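PDB 4Y7D: Alpha/beta hydrolase fold protein from Nakamurella multipartita, which probably acts as a hydrolase of the alpha/beta hydrolase fold, although its substrate is not known. Local coordinates for residues V130-H138 with D250-A261. Residues are numbered along the deposited sequence; the frame is centred on the assembly and turned at random.
Sequences VAAVSHRYH and DSDVDPEFSRFA
Aromatic contacts centre on His-135. Phe-257 CE1 lies over one face of its imidazole, offset toward the rim, in an offset stack with centroids 4.2 Å apart and planes at 28°. The same imidazole turns its edge to the face of Phe-260 at 84°. A chi1 of 63° tucks CG between the two backbone branches and swings the ring toward both phenylalanines of helix 255-264.

Two hydrogen bonds cross the contact. His-135 NE2 donates to the syn lone pair of Glu-256 OE1 over 2.7 Å, with the acceptor close to the imidazole plane; within the loop, ND1 donates to the Arg-136 carbonyl, which is tilted from that plane, so both ring nitrogens are used. Ser-134 OG gives its proton to Phe-257 O at 2.7 Å, on the face of that carbonyl opposite the helical donor Ala-261 N.

Val-253 CG2 meets Val-133 CG2 at 4.1 Å as an apolar pair, while its CG1 methyl packs on the carbonyl oxygen Ala-131 O (3.4 Å). Water bridges Ala-132 N to Ser-258 OG. Asp-250 OD1 closes an Asx turn through Asp-252 N, while OD2 accepts from His-278 ND1, as in the Asp-His pair of this fold's catalytic triad.

Replacing His-135 by an alanine is likely to leave Glu-256 OE1 without its N-H donor and open a gap beside Phe-257 and Phe-260. Both nitrogens donate, which suggests a protonated imidazole whose charge Glu-256 would then offset; stacking and hydrogen bonding join the loop after strand 124-130 to helix 255-264.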
ATOM      1  N   VAL A 130      -6.804  -0.396  -1.754  1.00 17.60           N
ATOM      2  CA  VAL A 130      -6.837   1.077  -1.651  1.00 17.69           C
ATOM      3  C   VAL A 130      -6.038   1.640  -2.821  1.00 17.36           C
ATOM      4  O   VAL A 130      -4.843   1.353  -2.943  1.00 17.36           O
ATOM      5  CB  VAL A 130      -6.217   1.513  -0.333  1.00 17.93           C
ATOM      6  CG1 VAL A 130      -6.318   3.028  -0.131  1.00 18.51           C
ATOM      7  CG2 VAL A 130      -6.935   0.781   0.818  1.00 19.04           C
ATOM      8  N   ALA A 131      -6.704   2.447  -3.656  1.00 17.00           N
ATOM      9  CA  ALA A 131      -6.059   3.144  -4.783  1.00 18.24           C
ATOM     10  C   ALA A 131      -4.962   2.286  -5.394  1.00 18.26           C
ATOM     11  O   ALA A 131      -3.798   2.702  -5.488  1.00 18.60           O
ATOM     12  CB  ALA A 131      -5.525   4.489  -4.331  1.00 18.66           C
ATOM     13  N   ALA A 132      -5.342   1.089  -5.837  1.00 18.03           N
ATOM     14  CA  ALA A 132      -4.382   0.050  -6.198  1.00 17.50           C
ATOM     15  C   ALA A 132      -4.254  -0.103  -7.696  1.00 17.30           C
ATOM     16  O   ALA A 132      -5.249  -0.093  -8.443  1.00 18.08           O
ATOM     17  CB  ALA A 132      -4.764  -1.279  -5.568  1.00 18.16           C
ATOM     18  N   VAL A 133      -3.022  -0.326  -8.136  1.00 17.87           N
ATOM     19  CA  VAL A 133      -2.784  -0.621  -9.515  1.00 17.57           C
ATOM     20  C   VAL A 133      -3.420  -1.975  -9.895  1.00 17.84           C
ATOM     21  O   VAL A 133      -3.035  -3.015  -9.387  1.00 17.85           O
ATOM     22  CB  VAL A 133      -1.282  -0.600  -9.844  1.00 18.08           C
ATOM     23  CG1 VAL A 133      -1.020  -1.039 -11.276  1.00 18.41           C
ATOM     24  CG2 VAL A 133      -0.682   0.787  -9.627  1.00 18.72           C
ATOM     25  N   SER A 134      -4.328  -1.921 -10.856  1.00 17.42           N
ATOM     26  CA  SER A 134      -5.211  -3.054 -11.205  1.00 18.28           C
ATOM     27  C   SER A 134      -5.057  -3.486 -12.660  1.00 18.31           C
ATOM     28  O   SER A 134      -5.700  -4.480 -13.098  1.00 18.00           O
ATOM     29  CB  SER A 134      -6.664  -2.690 -10.908  1.00 17.59           C
ATOM     30  OG  SER A 134      -7.049  -1.534 -11.658  1.00 17.49           O
ATOM     31  N   HIS A 135      -4.203  -2.776 -13.414  1.00 20.08           N
ATOM     32  CA  HIS A 135      -3.926  -3.128 -14.785  1.00 19.45           C
ATOM     33  C   HIS A 135      -2.643  -2.428 -15.183  1.00 19.67           C
ATOM     34  O   HIS A 135      -1.991  -1.846 -14.336  1.00 19.19           O
ATOM     35  CB  HIS A 135      -5.102  -2.836 -15.747  1.00 21.02           C
ATOM     36  CG  HIS A 135      -5.489  -1.379 -15.885  1.00 21.87           C
ATOM     37  ND1 HIS A 135      -4.672  -0.434 -16.470  1.00 22.43           N
ATOM     38  CD2 HIS A 135      -6.640  -0.729 -15.562  1.00 22.50           C
ATOM     39  CE1 HIS A 135      -5.302   0.738 -16.490  1.00 23.92           C
ATOM     40  NE2 HIS A 135      -6.487   0.584 -15.921  1.00 22.29           N
ATOM     41  N   ARG A 136      -2.187  -2.607 -16.422  1.00 20.52           N
ATOM     42  CA  ARG A 136      -0.940  -2.019 -16.856  1.00 21.03           C
ATOM     43  C   ARG A 136      -0.857  -0.536 -16.457  1.00 21.94           C
ATOM     44  O   ARG A 136      -1.811   0.225 -16.624  1.00 20.10           O
ATOM     45  CB  ARG A 136      -0.742  -2.144 -18.360  1.00 22.41           C
ATOM     46  CG  ARG A 136       0.629  -1.690 -18.844  1.00 23.15           C
ATOM     47  CD  ARG A 136       0.856  -2.038 -20.322  1.00 24.80           C
ATOM     48  NE  ARG A 136       0.999  -3.485 -20.508  1.00 24.92           N
ATOM     49  CZ  ARG A 136       1.508  -4.032 -21.634  1.00 28.19           C
ATOM     50  NH1 ARG A 136       1.883  -3.281 -22.654  1.00 27.82           N
ATOM     51  NH2 ARG A 136       1.656  -5.354 -21.741  1.00 30.01           N
ATOM     52  N   TYR A 137       0.323  -0.143 -15.995  1.00 23.19           N
ATOM     53  CA  TYR A 137       0.550   1.203 -15.485  0.70 24.63           C
ATOM     54  C   TYR A 137       1.903   1.678 -15.903  1.00 25.47           C
ATOM     55  O   TYR A 137       2.880   0.923 -15.822  1.00 25.45           O
ATOM     56  CB  TYR A 137       0.457   1.257 -13.970  0.70 24.18           C
ATOM     57  CG  TYR A 137       1.121   2.485 -13.357  0.70 26.21           C
ATOM     58  CD1 TYR A 137       0.400   3.653 -13.123  0.70 27.59           C
ATOM     59  CD2 TYR A 137       2.467   2.472 -13.019  0.70 27.16           C
ATOM     60  CE1 TYR A 137       1.005   4.790 -12.569  0.70 28.40           C
ATOM     61  CE2 TYR A 137       3.089   3.593 -12.470  0.70 27.77           C
ATOM     62  CZ  TYR A 137       2.353   4.740 -12.229  0.70 28.18           C
ATOM     63  OH  TYR A 137       2.993   5.830 -11.692  0.70 30.45           O
ATOM     64  N   HIS A 138       1.964   2.930 -16.373  1.00 26.39           N
ATOM     65  CA  HIS A 138       3.241   3.572 -16.767  1.00 30.94           C
ATOM     66  C   HIS A 138       3.585   4.764 -15.863  1.00 36.24           C
ATOM     67  O   HIS A 138       2.779   5.673 -15.662  1.00 39.27           O
ATOM     68  CB  HIS A 138       3.135   4.033 -18.182  1.00 32.30           C
ATOM     69  CG  HIS A 138       3.053   2.903 -19.143  1.00 32.35           C
ATOM     70  ND1 HIS A 138       4.145   2.133 -19.461  1.00 34.21           N
ATOM     71  CD2 HIS A 138       2.002   2.374 -19.805  1.00 31.57           C
ATOM     72  CE1 HIS A 138       3.776   1.216 -20.335  1.00 35.19           C
ATOM     73  NE2 HIS A 138       2.474   1.325 -20.535  1.00 32.67           N
ATOM     74  N   ASP A 250      -7.162  11.715  -6.551  1.00 20.51           N
ATOM     75  CA  ASP A 250      -5.890  10.981  -6.520  1.00 20.81           C
ATOM     76  C   ASP A 250      -5.159  11.271  -7.830  1.00 21.66           C
ATOM     77  O   ASP A 250      -5.700  10.989  -8.913  1.00 22.09           O
ATOM     78  CB  ASP A 250      -6.178   9.491  -6.409  1.00 19.89           C
ATOM     79  CG  ASP A 250      -4.993   8.668  -6.025  1.00 20.02           C
ATOM     80  OD1 ASP A 250      -3.830   8.974  -6.388  1.00 20.68           O
ATOM     81  OD2 ASP A 250      -5.244   7.656  -5.343  1.00 19.72           O
ATOM     82  N   SER A 251      -3.929  11.779  -7.726  1.00 22.33           N
ATOM     83  CA  SER A 251      -3.123  12.059  -8.908  1.00 23.94           C
ATOM     84  C   SER A 251      -2.019  11.013  -9.102  1.00 23.96           C
ATOM     85  O   SER A 251      -1.204  11.151 -10.016  1.00 24.05           O
ATOM     86  CB  SER A 251      -2.477  13.433  -8.755  1.00 24.43           C
ATOM     87  OG  SER A 251      -1.591  13.431  -7.640  1.00 25.14           O
ATOM     88  N   ASP A 252      -1.975  10.022  -8.240  1.00 22.46           N
ATOM     89  CA  ASP A 252      -0.908   9.028  -8.250  1.00 23.65           C
ATOM     90  C   ASP A 252      -1.416   7.743  -8.941  1.00 23.18           C
ATOM     91  O   ASP A 252      -0.870   7.307  -9.974  1.00 23.15           O
ATOM     92  CB  ASP A 252      -0.520   8.769  -6.787  1.00 24.68           C
ATOM     93  CG  ASP A 252       0.809   8.034  -6.637  1.00 27.96           C
ATOM     94  OD1 ASP A 252       1.067   7.172  -7.492  1.00 30.41           O
ATOM     95  OD2 ASP A 252       1.560   8.305  -5.653  1.00 26.26           O
ATOM     96  N   VAL A 253      -2.493   7.161  -8.406  1.00 21.33           N
ATOM     97  CA  VAL A 253      -3.175   6.046  -9.071  1.00 20.36           C
ATOM     98  C   VAL A 253      -4.562   6.534  -9.448  1.00 20.60           C
ATOM     99  O   VAL A 253      -5.414   6.814  -8.560  1.00 21.79           O
ATOM    100  CB  VAL A 253      -3.236   4.801  -8.164  1.00 19.29           C
ATOM    101  CG1 VAL A 253      -4.093   3.688  -8.774  1.00 19.39           C
ATOM    102  CG2 VAL A 253      -1.824   4.306  -7.902  1.00 20.70           C
ATOM    103  N   ASP A 254      -4.787   6.696 -10.733  1.00 20.84           N
ATOM    104  CA  ASP A 254      -6.064   7.247 -11.185  1.00 21.71           C
ATOM    105  C   ASP A 254      -7.281   6.502 -10.639  1.00 20.68           C
ATOM    106  O   ASP A 254      -7.253   5.284 -10.522  1.00 19.82           O
ATOM    107  CB  ASP A 254      -6.200   7.282 -12.704  1.00 23.50           C
ATOM    108  CG  ASP A 254      -7.307   8.211 -13.133  1.00 25.25           C
ATOM    109  OD1 ASP A 254      -7.074   9.475 -13.212  1.00 29.92           O
ATOM    110  OD2 ASP A 254      -8.399   7.742 -13.417  1.00 23.62           O
ATOM    111  N   PRO A 255      -8.331   7.244 -10.262  1.00 21.18           N
ATOM    112  CA  PRO A 255      -9.578   6.568  -9.838  1.00 20.85           C
ATOM    113  C   PRO A 255     -10.097   5.482 -10.806  1.00 20.29           C
ATOM    114  O   PRO A 255     -10.785   4.519 -10.366  1.00 19.80           O
ATOM    115  CB  PRO A 255     -10.555   7.720  -9.655  1.00 21.10           C
ATOM    116  CG  PRO A 255      -9.664   8.848  -9.185  1.00 21.47           C
ATOM    117  CD  PRO A 255      -8.397   8.700 -10.045  1.00 21.38           C
ATOM    118  N   GLU A 256      -9.785   5.602 -12.102  1.00 19.93           N
ATOM    119  CA  GLU A 256     -10.215   4.602 -13.085  1.00 21.80           C
ATOM    120  C   GLU A 256      -9.693   3.221 -12.736  1.00 20.28           C
ATOM    121  O   GLU A 256     -10.347   2.189 -13.062  1.00 20.94           O
ATOM    122  CB  GLU A 256      -9.728   4.968 -14.530  1.00 24.77           C
ATOM    123  CG  GLU A 256     -10.050   3.930 -15.626  1.00 30.58           C
ATOM    124  CD  GLU A 256      -8.997   2.760 -15.876  1.00 32.81           C
ATOM    125  OE1 GLU A 256      -7.834   2.809 -15.346  1.00 34.25           O
ATOM    126  OE2 GLU A 256      -9.362   1.783 -16.646  1.00 36.94           O
ATOM    127  N   PHE A 257      -8.522   3.141 -12.088  1.00 19.14           N
ATOM    128  CA  PHE A 257      -8.019   1.825 -11.701  1.00 17.79           C
ATOM    129  C   PHE A 257      -8.984   1.152 -10.713  1.00 17.45           C
ATOM    130  O   PHE A 257      -9.203  -0.097 -10.780  1.00 16.84           O
ATOM    131  CB  PHE A 257      -6.645   1.888 -11.062  1.00 18.59           C
ATOM    132  CG  PHE A 257      -5.512   2.114 -12.050  1.00 19.70           C
ATOM    133  CD1 PHE A 257      -4.966   1.064 -12.721  1.00 20.05           C
ATOM    134  CD2 PHE A 257      -4.997   3.379 -12.278  1.00 21.47           C
ATOM    135  CE1 PHE A 257      -3.943   1.251 -13.634  1.00 21.29           C
ATOM    136  CE2 PHE A 257      -3.968   3.587 -13.211  1.00 22.73           C
ATOM    137  CZ  PHE A 257      -3.435   2.507 -13.874  1.00 23.30           C
ATOM    138  N   SER A 258      -9.503   1.954  -9.804  1.00 16.89           N
ATOM    139  CA  SER A 258     -10.452   1.395  -8.827  1.00 17.53           C
ATOM    140  C   SER A 258     -11.848   1.068  -9.406  1.00 19.50           C
ATOM    141  O   SER A 258     -12.484   0.089  -8.976  1.00 19.50           O
ATOM    142  CB  SER A 258     -10.588   2.340  -7.660  1.00 17.81           C
ATOM    143  OG  SER A 258      -9.389   2.436  -6.872  1.00 18.85           O
ATOM    144  N   ARG A 259     -12.354   1.899 -10.310  1.00 19.95           N
ATOM    145  CA  ARG A 259     -13.634   1.619 -10.974  1.00 22.15           C
ATOM    146  C   ARG A 259     -13.515   0.356 -11.794  1.00 20.09           C
ATOM    147  O   ARG A 259     -14.407  -0.459 -11.784  1.00 19.75           O
ATOM    148  CB  ARG A 259     -14.094   2.791 -11.872  1.00 26.15           C
ATOM    149  CG  ARG A 259     -14.835   3.866 -11.114  1.00 32.78           C
ATOM    150  CD  ARG A 259     -15.578   4.852 -12.047  1.00 36.42           C
ATOM    151  NE  ARG A 259     -14.545   5.660 -12.706  1.00 45.48           N
ATOM    152  CZ  ARG A 259     -13.931   6.739 -12.177  1.00 46.78           C
ATOM    153  NH1 ARG A 259     -14.293   7.240 -10.979  1.00 42.49           N
ATOM    154  NH2 ARG A 259     -12.944   7.322 -12.876  1.00 42.10           N
ATOM    155  N   PHE A 260     -12.383   0.182 -12.490  1.00 19.06           N
ATOM    156  CA  PHE A 260     -12.121  -1.021 -13.236  1.00 18.98           C
ATOM    157  C   PHE A 260     -12.124  -2.228 -12.306  1.00 18.45           C
ATOM    158  O   PHE A 260     -12.715  -3.241 -12.635  1.00 19.17           O
ATOM    159  CB  PHE A 260     -10.758  -0.941 -13.964  1.00 18.95           C
ATOM    160  CG  PHE A 260     -10.325  -2.212 -14.626  1.00 19.64           C
ATOM    161  CD1 PHE A 260     -10.912  -2.620 -15.797  1.00 20.19           C
ATOM    162  CD2 PHE A 260      -9.294  -2.966 -14.119  1.00 19.41           C
ATOM    163  CE1 PHE A 260     -10.507  -3.782 -16.403  1.00 20.71           C
ATOM    164  CE2 PHE A 260      -8.875  -4.129 -14.734  1.00 20.53           C
ATOM    165  CZ  PHE A 260      -9.487  -4.517 -15.903  1.00 21.07           C
ATOM    166  N   ALA A 261     -11.394  -2.139 -11.201  1.00 18.15           N
ATOM    167  CA  ALA A 261     -11.251  -3.251 -10.273  1.00 17.42           C
ATOM    168  C   ALA A 261     -12.616  -3.650  -9.726  1.00 17.76           C
ATOM    169  O   ALA A 261     -12.937  -4.839  -9.739  1.00 17.96           O
ATOM    170  CB  ALA A 261     -10.274  -2.903  -9.162  1.00 16.97           C
TER
HETATM  171  O   HOH W   1      -8.207   0.405  -5.511  1.00 17.55           O
HETATM  172  O   HOH W   2      -7.695  -1.065  -7.873  1.00 18.74           O
HETATM  173  O   HOH W   3       1.446   8.143 -11.048  1.00 41.27           O